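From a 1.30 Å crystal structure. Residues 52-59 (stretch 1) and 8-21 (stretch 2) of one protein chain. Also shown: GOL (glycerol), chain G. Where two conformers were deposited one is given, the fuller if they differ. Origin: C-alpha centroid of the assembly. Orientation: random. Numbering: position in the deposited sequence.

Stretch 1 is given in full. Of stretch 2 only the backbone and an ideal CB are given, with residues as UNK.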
# COMPACT_ATOMS: atom_id res chain seq x y z
N LYS A 52 0.80 -16.12 -3.55
CA LYS A 52 1.35 -15.59 -4.80
C LYS A 52 1.33 -14.06 -4.79
O LYS A 52 2.29 -13.42 -5.19
CB LYS A 52 0.62 -16.13 -6.03
CG LYS A 52 1.17 -15.59 -7.35
CD LYS A 52 0.25 -15.84 -8.54
CE LYS A 52 0.53 -14.84 -9.67
NZ LYS A 52 -0.25 -15.11 -10.90
N CYS A 53 0.21 -13.49 -4.34
CA CYS A 53 0.07 -12.03 -4.26
C CYS A 53 1.20 -11.39 -3.45
O CYS A 53 1.82 -10.42 -3.89
CB CYS A 53 -1.29 -11.67 -3.66
SG CYS A 53 -1.66 -9.90 -3.46
N VAL A 54 1.46 -11.94 -2.27
CA VAL A 54 2.50 -11.39 -1.41
C VAL A 54 3.87 -11.53 -2.07
O VAL A 54 4.68 -10.61 -2.06
CB VAL A 54 2.49 -12.08 -0.02
CG1 VAL A 54 3.68 -11.64 0.82
CG2 VAL A 54 1.18 -11.79 0.72
N LEU A 55 4.13 -12.70 -2.65
CA LEU A 55 5.41 -12.95 -3.31
C LEU A 55 5.65 -12.02 -4.50
O LEU A 55 6.77 -11.57 -4.73
CB LEU A 55 5.50 -14.41 -3.74
CG LEU A 55 5.57 -15.41 -2.57
CD1 LEU A 55 5.27 -16.82 -3.04
CD2 LEU A 55 6.92 -15.35 -1.85
N VAL A 56 4.59 -11.72 -5.24
CA VAL A 56 4.70 -10.82 -6.39
C VAL A 56 4.92 -9.37 -5.94
O VAL A 56 5.80 -8.69 -6.45
CB VAL A 56 3.47 -10.94 -7.31
CG1 VAL A 56 3.46 -9.84 -8.37
CG2 VAL A 56 3.48 -12.31 -7.98
N ARG A 57 4.15 -8.92 -4.95
CA ARG A 57 4.31 -7.53 -4.49
C ARG A 57 5.66 -7.27 -3.83
O ARG A 57 6.21 -6.18 -3.91
CB ARG A 57 3.15 -7.10 -3.58
CG ARG A 57 1.86 -6.81 -4.33
CD ARG A 57 0.85 -6.11 -3.42
NE ARG A 57 -0.27 -5.57 -4.18
CZ ARG A 57 -0.39 -4.31 -4.60
NH1 ARG A 57 0.54 -3.40 -4.31
NH2 ARG A 57 -1.46 -3.95 -5.28
N THR A 58 6.24 -8.30 -3.20
CA THR A 58 7.54 -8.14 -2.56
C THR A 58 8.67 -8.31 -3.56
O THR A 58 9.79 -7.85 -3.31
CB THR A 58 7.77 -9.13 -1.41
OG1 THR A 58 7.61 -10.47 -1.89
CG2 THR A 58 6.82 -8.84 -0.28
N GLY A 59 8.39 -8.95 -4.69
CA GLY A 59 9.41 -9.20 -5.70
C GLY A 59 10.14 -10.52 -5.53
O GLY A 59 11.09 -10.80 -6.26
N UNK A 8 4.98 -0.41 4.37
CA UNK A 8 4.94 -0.97 3.03
C UNK A 8 4.60 -2.46 3.06
O UNK A 8 3.85 -2.94 2.22
CB UNK A 8 6.28 -0.75 2.33
N UNK A 9 5.15 -3.18 4.04
CA UNK A 9 4.80 -4.59 4.21
C UNK A 9 3.38 -4.76 4.72
O UNK A 9 2.66 -5.64 4.26
CB UNK A 9 5.78 -5.27 5.17
N UNK A 10 2.96 -3.89 5.64
CA UNK A 10 1.59 -3.95 6.12
C UNK A 10 0.62 -3.72 4.96
O UNK A 10 -0.40 -4.41 4.84
CB UNK A 10 1.36 -2.92 7.23
N UNK A 11 0.94 -2.76 4.09
CA UNK A 11 0.11 -2.52 2.92
C UNK A 11 0.02 -3.78 2.05
O UNK A 11 -1.07 -4.17 1.63
CB UNK A 11 0.67 -1.35 2.11
N UNK A 12 1.16 -4.40 1.77
CA UNK A 12 1.19 -5.62 0.96
C UNK A 12 0.35 -6.74 1.58
O UNK A 12 -0.51 -7.32 0.92
CB UNK A 12 2.63 -6.09 0.78
N UNK A 13 0.59 -7.03 2.86
CA UNK A 13 -0.12 -8.15 3.46
C UNK A 13 -1.63 -7.90 3.47
O UNK A 13 -2.42 -8.77 3.11
CB UNK A 13 0.39 -8.40 4.88
N UNK A 14 -2.03 -6.71 3.91
CA UNK A 14 -3.45 -6.41 4.01
C UNK A 14 -4.15 -6.33 2.65
O UNK A 14 -5.28 -6.81 2.52
CB UNK A 14 -3.64 -5.09 4.76
N UNK A 15 -3.48 -5.76 1.64
CA UNK A 15 -4.04 -5.73 0.29
C UNK A 15 -4.23 -7.15 -0.24
O UNK A 15 -5.27 -7.49 -0.80
CB UNK A 15 -3.14 -4.93 -0.65
N UNK A 16 -3.22 -7.99 -0.06
CA UNK A 16 -3.30 -9.36 -0.56
C UNK A 16 -4.38 -10.16 0.17
O UNK A 16 -5.07 -10.97 -0.45
CB UNK A 16 -1.94 -10.05 -0.41
N UNK A 17 -4.57 -9.90 1.47
CA UNK A 17 -5.66 -10.55 2.18
C UNK A 17 -7.01 -10.04 1.71
O UNK A 17 -7.93 -10.82 1.48
CB UNK A 17 -5.51 -10.34 3.69
N UNK A 18 -7.13 -8.71 1.52
CA UNK A 18 -8.39 -8.13 1.03
C UNK A 18 -8.81 -8.76 -0.29
O UNK A 18 -9.98 -9.08 -0.50
CB UNK A 18 -8.25 -6.62 0.86
N UNK A 19 -7.83 -8.98 -1.17
CA UNK A 19 -8.12 -9.50 -2.50
C UNK A 19 -8.35 -11.02 -2.56
O UNK A 19 -8.88 -11.52 -3.56
CB UNK A 19 -6.97 -9.13 -3.44
N UNK A 20 -7.93 -11.75 -1.53
CA UNK A 20 -7.91 -13.21 -1.61
C UNK A 20 -8.66 -13.97 -0.54
O UNK A 20 -8.94 -15.16 -0.72
CB UNK A 20 -6.45 -13.68 -1.59
N UNK A 21 -9.01 -13.33 0.57
CA UNK A 21 -9.82 -14.02 1.56
C UNK A 21 -11.13 -14.47 0.93
O UNK A 21 -11.71 -13.77 0.11
CB UNK A 21 -10.08 -13.12 2.77
C1 GOL G . 3.21 -1.72 -3.40
O1 GOL G . 3.18 -3.08 -3.04
C2 GOL G . 3.56 -0.87 -2.19
O2 GOL G . 3.96 0.44 -2.52
C3 GOL G . 4.52 -1.53 -1.23
O3 GOL G . 3.78 -1.46 -0.04

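Position 8 is helical, with nothing of stretch 1 near its CB, so almost any helix-compatible residue would suit it. It is E8, whose backbone O accepts a 2.7 Å hydrogen bond from glycerol O3.

Position 9 points sideways and its ideal CB is out of contact; only a long side chain could reach the methyl of T58. M9 does so, bringing M9 CE to 3.5 Å from T58 CG2. Position 10 is out of reach and undemanding; it holds L10.

At position 11 the CB also points sideways, while the guanidinium of R57 lies some way beyond. A long or aromatic side chain could meet it. F11 places CE2 3.7 Å from R57 NH1, which lies at the ring edge.

Position 12 points sideways, beside aliphatic surface, its ideal CB 4.5 Å from R57 CB and 5.1 Å from T58 CG2. Valine, leucine, isoleucine or methionine would be reasonable. I12 packs over R57 and T58, with I12 CG2 3.8 Å from R57 CB and I12 CD1 4.0 Å from T58 CG2.

Position 13 directs its CB away, yet V54 CG2 is only 5.4 Å from that CB, so a large apolar side chain could bend back. F13 does, presenting its ring edge to V54, with F13 CE1 3.8 Å from V54 CG1.

Positions 14, 17, 18 and 21 are left unconstrained by stretch 1 and could take most residues. The first is T14, whose OG1 donates a 2.7 Å hydrogen bond to L10 O.

Position 15 points toward stretch 1, its ideal CB 4.6 Å from R57 NE. The positive charge there would favour an acidic or neutral polar residue, but R15 is found. Its CG covers one face of the R57 guanidinium. R15 NH1 and R57 NH2, like charges, stand 3.6 Å apart without a hydrogen bond between them. A water accepts from both groups, weakly from R57.

At position 16 the ideal CB is a tight 3.1 Å from C53 SG, which strongly suggests cysteine. C16 SG bonds to C53 SG at 2.1 Å, a disulfide with chi3 of -77°, and C16 CB packs 3.8 Å from V54 CG2.

Position 17, pointing away, holds M17, and position 18 holds E18. Position 19 points toward stretch 1, but its ideal CB is 5.4 Å from C53 SG, so many residues would suit; D19 makes no contact with stretch 1. Position 20 also points toward stretch 1 and could take a modest polar or apolar side chain. N20 ND2 donates to C16 O at 2.9 Å and lies 3.8 Å from C53 CB, flanking the disulfide. Position 21 has left helical angles and holds L21.

Stretch 2 8-21: EMLFIFTRCMEDNL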
# COMPACT_ATOMS: atom_id res chain seq x y z
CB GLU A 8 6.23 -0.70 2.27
CG GLU A 8 6.38 0.77 1.89
CD GLU A 8 7.74 1.12 1.32
OE1 GLU A 8 8.76 0.76 1.94
OE2 GLU A 8 7.79 1.80 0.28
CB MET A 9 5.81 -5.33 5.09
CG MET A 9 7.20 -5.39 4.47
SD MET A 9 7.25 -6.04 2.77
CE MET A 9 6.36 -7.57 2.94
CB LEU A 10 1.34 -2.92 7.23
CG LEU A 10 -0.04 -2.95 7.88
CD1 LEU A 10 -0.31 -4.27 8.65
CD2 LEU A 10 -0.19 -1.75 8.79
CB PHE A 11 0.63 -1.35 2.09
CG PHE A 11 -0.21 -1.09 0.89
CD1 PHE A 11 -1.41 -0.39 1.02
CD2 PHE A 11 0.15 -1.58 -0.35
CE1 PHE A 11 -2.23 -0.18 -0.09
CE2 PHE A 11 -0.65 -1.37 -1.46
CZ PHE A 11 -1.85 -0.66 -1.33
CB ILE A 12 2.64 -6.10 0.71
CG1 ILE A 12 3.34 -5.15 -0.27
CG2 ILE A 12 2.65 -7.55 0.18
CD1 ILE A 12 4.84 -5.35 -0.39
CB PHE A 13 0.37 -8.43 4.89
CG PHE A 13 1.86 -8.74 5.01
CD1 PHE A 13 2.52 -9.50 4.04
CD2 PHE A 13 2.59 -8.26 6.09
CE1 PHE A 13 3.89 -9.77 4.17
CE2 PHE A 13 3.95 -8.54 6.22
CZ PHE A 13 4.58 -9.28 5.26
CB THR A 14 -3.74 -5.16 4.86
OG1 THR A 14 -3.07 -4.02 4.31
CG2 THR A 14 -3.30 -5.39 6.30
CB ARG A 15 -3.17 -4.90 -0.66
CG ARG A 15 -3.55 -5.00 -2.14
CD ARG A 15 -4.99 -4.55 -2.46
NE ARG A 15 -5.26 -3.16 -2.06
CZ ARG A 15 -4.96 -2.10 -2.80
NH1 ARG A 15 -4.40 -2.24 -4.00
NH2 ARG A 15 -5.23 -0.89 -2.34
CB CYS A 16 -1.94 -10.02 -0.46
SG CYS A 16 -0.77 -9.35 -1.67
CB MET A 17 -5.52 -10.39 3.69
CG MET A 17 -4.41 -11.26 4.25
SD MET A 17 -4.41 -11.35 6.04
CE MET A 17 -3.74 -9.74 6.42
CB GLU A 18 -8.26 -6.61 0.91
CG GLU A 18 -9.60 -5.93 0.63
CD GLU A 18 -9.52 -4.42 0.66
OE1 GLU A 18 -8.85 -3.86 1.54
OE2 GLU A 18 -10.15 -3.78 -0.20
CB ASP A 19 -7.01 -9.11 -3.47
CG ASP A 19 -7.06 -7.65 -3.86
OD1 ASP A 19 -8.09 -6.98 -3.61
OD2 ASP A 19 -6.07 -7.17 -4.42
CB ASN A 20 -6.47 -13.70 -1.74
CG ASN A 20 -5.85 -13.29 -3.05
OD1 ASN A 20 -6.19 -13.83 -4.10
ND2 ASN A 20 -4.96 -12.31 -3.00
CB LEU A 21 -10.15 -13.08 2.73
CG LEU A 21 -9.05 -12.86 3.77
CD1 LEU A 21 -9.43 -11.69 4.66
CD2 LEU A 21 -8.84 -14.10 4.61
O HOH W 1 -4.15 -4.22 -6.25
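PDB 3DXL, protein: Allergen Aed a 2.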